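Local coordinates for glutamate--tRNA ligase (PDB 6B1Z), which probably attaches glutamate to its cognate tRNA at the expense of ATP, as a class I glutamyl-tRNA synthetase with an anticodon-binding domain, at residues 473-476 and 481-484; 409-414 and 488-493; 392-397 and 402-407. All blocks are in the same frame, centred on the assembly; numbering follows the deposited sequence. Where two conformers were deposited one is given.

Contact 1: 473-476 and 481-484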
loop_
_atom_site.group_PDB
_atom_site.type_symbol
_atom_site.label_atom_id
_atom_site.label_comp_id
_atom_site.label_asym_id
_atom_site.label_seq_id
_atom_site.Cartn_x
_atom_site.Cartn_y
_atom_site.Cartn_z
ATOM N N PRO A 473 -13.118 23.107 -38.012
ATOM C CA PRO A 473 -14.244 23.892 -37.478
ATOM C C PRO A 473 -15.374 23.018 -36.969
ATOM O O PRO A 473 -16.082 23.411 -36.032
ATOM C CB PRO A 473 -14.675 24.756 -38.673
ATOM C CG PRO A 473 -14.221 24.007 -39.862
ATOM C CD PRO A 473 -12.932 23.352 -39.456
ATOM N N LEU A 474 -15.551 21.834 -37.557
ATOM C CA LEU A 474 -16.541 20.883 -37.063
ATOM C C LEU A 474 -16.194 20.408 -35.654
ATOM O O LEU A 474 -17.062 20.350 -34.775
ATOM C CB LEU A 474 -16.636 19.703 -38.034
ATOM C CG LEU A 474 -17.699 18.629 -37.834
ATOM C CD1 LEU A 474 -19.078 19.258 -37.700
ATOM C CD2 LEU A 474 -17.659 17.680 -39.021
ATOM N N ARG A 475 -14.922 20.061 -35.420
ATOM C CA ARG A 475 -14.493 19.691 -34.074
ATOM C C ARG A 475 -14.757 20.819 -33.085
ATOM O O ARG A 475 -15.258 20.583 -31.981
ATOM C CB ARG A 475 -13.010 19.314 -34.075
ATOM C CG ARG A 475 -12.476 18.891 -32.691
ATOM C CD ARG A 475 -10.977 18.571 -32.701
ATOM N NE ARG A 475 -10.633 17.527 -33.662
ATOM C CZ ARG A 475 -10.708 16.223 -33.411
ATOM N NH1 ARG A 475 -11.126 15.792 -32.227
ATOM N NH2 ARG A 475 -10.374 15.348 -34.353
ATOM N N LEU A 476 -14.430 22.057 -33.468
ATOM C CA LEU A 476 -14.661 23.188 -32.575
ATOM C C LEU A 476 -16.139 23.318 -32.225
ATOM O O LEU A 476 -16.491 23.562 -31.063
ATOM C CB LEU A 476 -14.145 24.475 -33.217
ATOM C CG LEU A 476 -14.355 25.758 -32.411
ATOM C CD1 LEU A 476 -13.458 25.767 -31.191
ATOM C CD2 LEU A 476 -14.093 26.969 -33.281
ATOM N N GLU A 481 -13.446 23.194 -28.120
ATOM C CA GLU A 481 -12.011 23.348 -28.307
ATOM C C GLU A 481 -11.531 22.229 -29.221
ATOM O O GLU A 481 -12.323 21.424 -29.722
ATOM C CB GLU A 481 -11.277 23.357 -26.964
ATOM C CG GLU A 481 -11.739 22.291 -25.996
ATOM C CD GLU A 481 -11.381 22.623 -24.564
ATOM O OE1 GLU A 481 -10.319 22.168 -24.089
ATOM O OE2 GLU A 481 -12.160 23.357 -23.917
ATOM N N LEU A 482 -10.224 22.204 -29.482
ATOM C CA LEU A 482 -9.653 21.197 -30.376
ATOM C C LEU A 482 -9.154 20.018 -29.540
ATOM O O LEU A 482 -7.966 19.868 -29.236
ATOM C CB LEU A 482 -8.551 21.807 -31.231
ATOM C CG LEU A 482 -9.050 22.946 -32.124
ATOM C CD1 LEU A 482 -7.937 23.480 -33.012
ATOM C CD2 LEU A 482 -10.244 22.510 -32.967
ATOM N N LYS A 483 -10.092 19.158 -29.160
ATOM C CA LYS A 483 -9.750 17.932 -28.460
ATOM C C LYS A 483 -10.805 16.879 -28.786
ATOM O O LYS A 483 -11.693 17.092 -29.618
ATOM C CB LYS A 483 -9.620 18.178 -26.953
ATOM C CG LYS A 483 -10.906 18.594 -26.285
ATOM C CD LYS A 483 -10.703 18.967 -24.822
ATOM C CE LYS A 483 -12.047 19.158 -24.116
ATOM N NZ LYS A 483 -11.927 19.898 -22.826
ATOM N N GLY A 484 -10.679 15.723 -28.142
ATOM C CA GLY A 484 -11.627 14.648 -28.313
ATOM C C GLY A 484 -11.186 13.604 -29.319
ATOM O O GLY A 484 -10.116 13.694 -29.934
#
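Extended through chi1 and chi2, the side chain of Arg475 runs straight out from helix 467-479 toward Leu482 and Lys483, then bends at chi3 (-57°) and turns its guanidinium alongside the segment 481-484. Leu482, whose CG lies opposite its own carbonyl carbon, swings its CD2 branch back to the helix.

The evidence for a polar grip lies at one nitrogen. Arg475 NH1 donates to Lys483 O at 3.0 Å, with an N-H...O angle of 155°. The acceptor sits in the guanidinium plane, at its edge, whereas the nitrogen stands above the carbonyl plane, 65° out of it, and so does not follow a lone pair. A second, weak bond of 3.3 Å joins Arg475 NH1 to Gly484 O at a poorer angle. The same NH1 also bonds to Pro485 O, its strongest polar partner, so three successive carbonyl groups gather round one end of the arginine.

Van der Waals packing completes the interface. Arg475 CD lies 3.7 Å from Leu482 CA and 4.0 Å from Leu482 CD2. The apolar pair is Leu476 CB with Leu482 CD2, at 4.4 Å, while Leu476 CD1 meets the backbone at Glu481 N (4.0 Å). Leu476 and Leu482 both touch Ala422 of helix 420-425.

The segment 481-484 belongs to the short connection between helices 467-479 and 487-507 of the anticodon-binding region. A cationic side chain meeting backbone oxygens implies that this connection, which lacks regular secondary structure, is held to the preceding helix through main-chain acceptors.

Contact 2: 409-414 and 488-493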
loop_
_atom_site.group_PDB
_atom_site.type_symbol
_atom_site.label_atom_id
_atom_site.label_comp_id
_atom_site.label_asym_id
_atom_site.label_seq_id
_atom_site.Cartn_x
_atom_site.Cartn_y
_atom_site.Cartn_z
ATOM N N LYS A 409 -16.624 15.043 -21.640
ATOM C CA LYS A 409 -17.901 15.644 -21.280
ATOM C C LYS A 409 -18.704 16.056 -22.506
ATOM O O LYS A 409 -19.936 16.121 -22.426
ATOM C CB LYS A 409 -17.676 16.836 -20.346
ATOM C CG LYS A 409 -17.246 16.423 -18.933
ATOM C CD LYS A 409 -17.094 17.623 -18.019
ATOM C CE LYS A 409 -16.580 17.205 -16.650
ATOM N NZ LYS A 409 -16.391 18.372 -15.747
ATOM N N PHE A 410 -18.039 16.280 -23.645
ATOM C CA PHE A 410 -18.716 16.617 -24.897
ATOM C C PHE A 410 -19.600 15.497 -25.425
ATOM O O PHE A 410 -20.410 15.752 -26.318
ATOM C CB PHE A 410 -17.684 16.991 -25.961
ATOM C CG PHE A 410 -16.483 16.089 -25.961
ATOM C CD1 PHE A 410 -15.312 16.477 -25.332
ATOM C CD2 PHE A 410 -16.538 14.836 -26.555
ATOM C CE1 PHE A 410 -14.202 15.633 -25.300
ATOM C CE2 PHE A 410 -15.438 13.984 -26.534
ATOM C CZ PHE A 410 -14.271 14.387 -25.906
ATOM N N PHE A 411 -19.475 14.270 -24.913
ATOM C CA PHE A 411 -20.419 13.234 -25.316
ATOM C C PHE A 411 -21.794 13.470 -24.722
ATOM O O PHE A 411 -22.789 12.964 -25.256
ATOM C CB PHE A 411 -19.928 11.842 -24.894
ATOM C CG PHE A 411 -18.774 11.323 -25.707
ATOM C CD1 PHE A 411 -18.922 11.036 -27.059
ATOM C CD2 PHE A 411 -17.551 11.076 -25.108
ATOM C CE1 PHE A 411 -17.861 10.532 -27.800
ATOM C CE2 PHE A 411 -16.482 10.581 -25.848
ATOM C CZ PHE A 411 -16.641 10.310 -27.194
ATOM N N PHE A 412 -21.868 14.228 -23.632
ATOM C CA PHE A 412 -23.081 14.370 -22.846
ATOM C C PHE A 412 -23.571 15.804 -22.717
ATOM O O PHE A 412 -24.737 16.005 -22.356
ATOM C CB PHE A 412 -22.853 13.788 -21.441
ATOM C CG PHE A 412 -22.115 12.479 -21.445
ATOM C CD1 PHE A 412 -22.777 11.295 -21.746
ATOM C CD2 PHE A 412 -20.758 12.433 -21.167
ATOM C CE1 PHE A 412 -22.100 10.092 -21.756
ATOM C CE2 PHE A 412 -20.074 11.230 -21.178
ATOM C CZ PHE A 412 -20.746 10.062 -21.472
ATOM N N HIS A 413 -22.729 16.797 -23.006
ATOM C CA HIS A 413 -23.063 18.207 -22.815
ATOM C C HIS A 413 -22.589 19.009 -24.016
ATOM O O HIS A 413 -21.454 18.835 -24.469
ATOM C CB HIS A 413 -22.412 18.765 -21.542
ATOM C CG HIS A 413 -22.603 17.907 -20.331
ATOM N ND1 HIS A 413 -23.815 17.790 -19.684
ATOM C CD2 HIS A 413 -21.731 17.133 -19.640
ATOM C CE1 HIS A 413 -23.683 16.980 -18.650
ATOM N NE2 HIS A 413 -22.428 16.565 -18.602
ATOM N N ALA A 414 -23.448 19.908 -24.517
ATOM C CA ALA A 414 -23.045 20.774 -25.613
ATOM C C ALA A 414 -22.116 21.879 -25.114
ATOM O O ALA A 414 -22.209 22.306 -23.960
ATOM C CB ALA A 414 -24.270 21.398 -26.278
ATOM N N PRO A 488 -15.951 12.018 -36.834
ATOM C CA PRO A 488 -17.108 11.191 -37.219
ATOM C C PRO A 488 -17.558 10.248 -36.116
ATOM O O PRO A 488 -18.750 9.920 -36.041
ATOM C CB PRO A 488 -16.604 10.432 -38.456
ATOM C CG PRO A 488 -15.506 11.282 -38.999
ATOM C CD PRO A 488 -14.824 11.823 -37.767
ATOM N N ASP A 489 -16.638 9.805 -35.257
ATOM C CA ASP A 489 -17.024 8.994 -34.108
ATOM C C ASP A 489 -17.821 9.814 -33.102
ATOM O O ASP A 489 -18.827 9.339 -32.565
ATOM C CB ASP A 489 -15.779 8.396 -33.452
ATOM C CG ASP A 489 -15.079 7.383 -34.340
ATOM O OD1 ASP A 489 -15.754 6.448 -34.814
ATOM O OD2 ASP A 489 -13.856 7.523 -34.560
ATOM N N LEU A 490 -17.385 11.049 -32.831
ATOM C CA LEU A 490 -18.140 11.909 -31.923
ATOM C C LEU A 490 -19.538 12.197 -32.458
ATOM O O LEU A 490 -20.519 12.162 -31.703
ATOM C CB LEU A 490 -17.377 13.212 -31.679
ATOM C CG LEU A 490 -18.113 14.257 -30.832
ATOM C CD1 LEU A 490 -18.565 13.652 -29.511
ATOM C CD2 LEU A 490 -17.215 15.459 -30.587
ATOM N N MET A 491 -19.653 12.484 -33.758
ATOM C CA MET A 491 -20.963 12.768 -34.335
ATOM C C MET A 491 -21.903 11.577 -34.182
ATOM O O MET A 491 -23.072 11.746 -33.823
ATOM C CB MET A 491 -20.820 13.159 -35.806
ATOM C CG MET A 491 -20.116 14.487 -36.006
ATOM S SD MET A 491 -19.411 14.689 -37.653
ATOM C CE MET A 491 -20.890 15.060 -38.595
ATOM N N GLU A 492 -21.399 10.363 -34.428
ATOM C CA GLU A 492 -22.226 9.172 -34.254
ATOM C C GLU A 492 -22.712 9.038 -32.815
ATOM O O GLU A 492 -23.856 8.635 -32.576
ATOM C CB GLU A 492 -21.450 7.920 -34.668
ATOM C CG GLU A 492 -22.237 6.625 -34.483
ATOM C CD GLU A 492 -21.391 5.381 -34.680
ATOM O OE1 GLU A 492 -20.488 5.401 -35.540
ATOM O OE2 GLU A 492 -21.627 4.382 -33.967
ATOM N N MET A 493 -21.859 9.383 -31.846
ATOM C CA MET A 493 -22.213 9.197 -30.440
ATOM C C MET A 493 -23.311 10.163 -30.011
ATOM O O MET A 493 -24.273 9.763 -29.345
ATOM C CB MET A 493 -20.975 9.354 -29.556
ATOM C CG MET A 493 -19.945 8.223 -29.664
ATOM S SD MET A 493 -20.600 6.580 -29.274
ATOM C CE MET A 493 -20.936 5.963 -30.923
#
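A helix-to-loop packing interface within the anticodon-binding region brings Phe410 and Phe411, from the loop between helices 401-406 and 420-425, against Leu490 and Met493 near the start of helix 487-507. All four residues are buried, and no hydrogen bond crosses between the segments.

Leu490 is the shared element. Its CD1 methyl approaches Phe411 CD1 at 3.6 Å and Phe410 CD2 at 3.8 Å, obliquely to both rings. The CD2 branch of Leu490 adds a looser approach to Phe410 CD2, at 4.1 Å. With CG of Leu490 anti to its backbone nitrogen (chi1 175°) and chi2 near 54°, CD1 is set against both rings and CD2 beside Phe410 alone.

Met493 comes one helical turn further on and lies side by side with Phe411, the two side chains pointing the same way. Its CB is 3.6 Å from Phe411 CD1, and its CG is 3.6 Å from Phe411 CE1; bends at chi2 and chi3 then lead the thioether away. Thus the i and i+3 positions of helix 487-507 present neighbouring side chains to one ring.

This helix belongs to an all-helical part of the fold: Leu490 also packs on Leu478 and Val479 of helix 467-479, and Phe411 on Ile390 of helix 384-394. Within the loop, Phe410 CE2 stands 3.6 Å above one face of the Phe411 ring, offset toward the rim. The turn carrying both rings is closed by its backbone, since Lys409 O accepts from the nitrogens of Phe412 and His413. The carbonyl of Phe410 in this turn accepts from Arg502 NH1, a polar tie to a later part of helix 487-507.

Contact 3: 392-397 and 402-407. With EDO (1,2-ethanediol), chain X.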
loop_
_atom_site.group_PDB
_atom_site.type_symbol
_atom_site.label_atom_id
_atom_site.label_comp_id
_atom_site.label_asym_id
_atom_site.label_seq_id
_atom_site.Cartn_x
_atom_site.Cartn_y
_atom_site.Cartn_z
ATOM N N GLY A 392 -14.851 2.344 -25.548
ATOM C CA GLY A 392 -13.921 1.899 -26.577
ATOM C C GLY A 392 -13.145 3.043 -27.211
ATOM O O GLY A 392 -11.966 2.894 -27.542
ATOM N N LEU A 393 -13.797 4.195 -27.389
ATOM C CA LEU A 393 -13.172 5.360 -28.001
ATOM C C LEU A 393 -12.211 6.066 -27.062
ATOM O O LEU A 393 -11.328 6.798 -27.530
ATOM C CB LEU A 393 -14.232 6.375 -28.441
ATOM C CG LEU A 393 -15.137 6.045 -29.625
ATOM C CD1 LEU A 393 -16.308 7.023 -29.654
ATOM C CD2 LEU A 393 -14.330 6.115 -30.907
ATOM N N MET A 394 -12.359 5.871 -25.752
ATOM C CA MET A 394 -11.638 6.692 -24.788
ATOM C C MET A 394 -10.629 5.942 -23.937
ATOM O O MET A 394 -9.730 6.585 -23.375
ATOM C CB MET A 394 -12.620 7.395 -23.834
ATOM C CG MET A 394 -13.602 8.332 -24.509
ATOM S SD MET A 394 -12.872 9.920 -24.930
ATOM C CE MET A 394 -12.550 10.568 -23.279
ATOM N N LYS A 395 -10.747 4.621 -23.798
ATOM C CA LYS A 395 -9.969 3.958 -22.754
ATOM C C LYS A 395 -8.475 3.954 -23.047
ATOM O O LYS A 395 -7.686 3.864 -22.103
ATOM C CB LYS A 395 -10.462 2.524 -22.523
ATOM C CG LYS A 395 -10.248 1.577 -23.677
ATOM C CD LYS A 395 -10.706 0.157 -23.296
ATOM C CE LYS A 395 -10.419 -0.825 -24.418
ATOM N NZ LYS A 395 -11.219 -2.085 -24.266
ATOM N N GLU A 396 -8.069 4.075 -24.318
ATOM C CA GLU A 396 -6.642 4.023 -24.639
ATOM C C GLU A 396 -5.889 5.206 -24.043
ATOM O O GLU A 396 -4.686 5.101 -23.773
ATOM C CB GLU A 396 -6.441 3.975 -26.156
ATOM N N ARG A 397 -6.568 6.327 -23.830
ATOM C CA ARG A 397 -5.934 7.517 -23.272
ATOM C C ARG A 397 -6.150 7.692 -21.774
ATOM O O ARG A 397 -5.467 8.520 -21.159
ATOM C CB ARG A 397 -6.442 8.765 -23.999
ATOM N N LYS A 402 -12.727 7.033 -14.390
ATOM C CA LYS A 402 -13.422 8.317 -14.308
ATOM C C LYS A 402 -12.959 9.291 -15.389
ATOM O O LYS A 402 -13.717 10.191 -15.770
ATOM C CB LYS A 402 -13.234 8.945 -12.921
ATOM C CG LYS A 402 -11.837 9.523 -12.668
ATOM C CD LYS A 402 -11.668 10.023 -11.233
ATOM C CE LYS A 402 -10.205 9.892 -10.795
ATOM N NZ LYS A 402 -10.033 9.781 -9.304
ATOM N N ASP A 403 -11.722 9.131 -15.895
ATOM C CA ASP A 403 -11.215 10.008 -16.955
ATOM C C ASP A 403 -12.071 9.910 -18.211
ATOM O O ASP A 403 -12.151 10.873 -18.982
ATOM C CB ASP A 403 -9.776 9.644 -17.351
ATOM C CG ASP A 403 -8.782 9.762 -16.222
ATOM O OD1 ASP A 403 -9.092 10.368 -15.176
ATOM O OD2 ASP A 403 -7.659 9.244 -16.424
ATOM N N ILE A 404 -12.680 8.743 -18.453
ATOM C CA ILE A 404 -13.507 8.564 -19.642
ATOM C C ILE A 404 -14.693 9.528 -19.638
ATOM O O ILE A 404 -15.113 10.018 -20.698
ATOM C CB ILE A 404 -13.961 7.095 -19.730
ATOM C CG1 ILE A 404 -12.742 6.176 -19.864
ATOM C CG2 ILE A 404 -14.912 6.881 -20.935
ATOM C CD1 ILE A 404 -13.089 4.688 -19.808
ATOM N N TYR A 405 -15.238 9.839 -18.460
ATOM C CA TYR A 405 -16.236 10.902 -18.381
ATOM C C TYR A 405 -15.592 12.283 -18.303
ATOM O O TYR A 405 -15.950 13.191 -19.063
ATOM C CB TYR A 405 -17.151 10.702 -17.171
ATOM C CG TYR A 405 -18.078 11.892 -16.990
ATOM C CD1 TYR A 405 -19.144 12.099 -17.853
ATOM C CD2 TYR A 405 -17.849 12.830 -15.987
ATOM C CE1 TYR A 405 -19.972 13.195 -17.713
ATOM C CE2 TYR A 405 -18.668 13.936 -15.842
ATOM C CZ TYR A 405 -19.732 14.108 -16.709
ATOM O OH TYR A 405 -20.557 15.205 -16.572
ATOM N N ASN A 406 -14.651 12.468 -17.382
ATOM C CA ASN A 406 -14.176 13.821 -17.110
ATOM C C ASN A 406 -13.498 14.441 -18.321
ATOM O O ASN A 406 -13.560 15.661 -18.505
ATOM C CB ASN A 406 -13.229 13.809 -15.920
ATOM C CG ASN A 406 -13.952 13.596 -14.612
ATOM O OD1 ASN A 406 -15.078 14.074 -14.429
ATOM N ND2 ASN A 406 -13.314 12.893 -13.692
ATOM N N ASP A 407 -12.853 13.623 -19.155
ATOM C CA ASP A 407 -12.227 14.092 -20.379
ATOM C C ASP A 407 -13.109 13.898 -21.597
ATOM O O ASP A 407 -12.663 14.171 -22.713
ATOM C CB ASP A 407 -10.878 13.393 -20.597
ATOM C CG ASP A 407 -9.880 13.685 -19.486
ATOM O OD1 ASP A 407 -10.034 14.698 -18.760
ATOM O OD2 ASP A 407 -8.944 12.874 -19.315
HETATM C C1 EDO X . -7.118 13.545 -16.563
HETATM O O1 EDO X . -6.914 13.902 -17.941
HETATM C C2 EDO X . -7.937 14.615 -15.843
HETATM O O2 EDO X . -9.338 14.475 -16.146
#
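Met394 and Ile404 form the apolar centre of the junction between two consecutive helices of the all-helical anticodon-binding region, where the C-terminal part of helix 384-394 meets the short helix 401-406. The two side chains slide past each other in opposite directions. Met394 CB touches Ile404 CG2 at 3.7 Å, and the same methyl lies 4.1 Å from Met394 CG. Ile404 CG2 is directed away from its own backbone nitrogen, whereas CG1 lies beside it and carries CD1 toward Lys395. There, Lys395 CB and Ile404 CD1 make a looser contact of 4.4 Å. Phe371 of helix 364-377 packs on Ile404 as well.

Contacts between a methyl and main-chain oxygens form a second group. Bends at chi2 (-79°) and chi3 (-66°) of Met394 carry CE alongside the second helix, 3.7 Å from Ile404 O and 3.6 Å from Asp407 O. These are van der Waals approaches, and no hydrogen bond links the two segments.

Polar partners lie outside this apolar junction. Lys395 NZ bonds to Asn364 OD1 and Met362 O, while Asp403 OD2 accepts from the backbone nitrogens of Thr399 and Phe400 in the connection between the segments. At the surface, a 1,2-ethanediol molecule, probably from the crystallisation liquor, spans the carboxylate of Asp407: its O2 donates to Asp407 OD1 and its O1 to Asp407 OD2, each at 2.7 Å.

All three contacts lie in the largely helical anticodon-binding region. Contact 3 closes before the others open; contact 1 nests inside the chain loop closed by contact 2. Contact 2 touches both others, at the corner of a roughly right-angled triangle of centres: about 11 Å to contact 1, about 13 Å to contact 3, about 17 Å between those two. Leu474 CD2 on Met491 SD (3.7 Å) joins helices 467-479 and 487-507, and Gly484 CA on Phe410 CZ (3.6 Å) adds loop 409-414. That loop meets contact 3 through Phe411 CE2 on Met394 SD (3.8 Å) and a probable His413-Tyr405 hydrogen bond. They thus pack as one helical body that, by family, probably binds the tRNA anticodon.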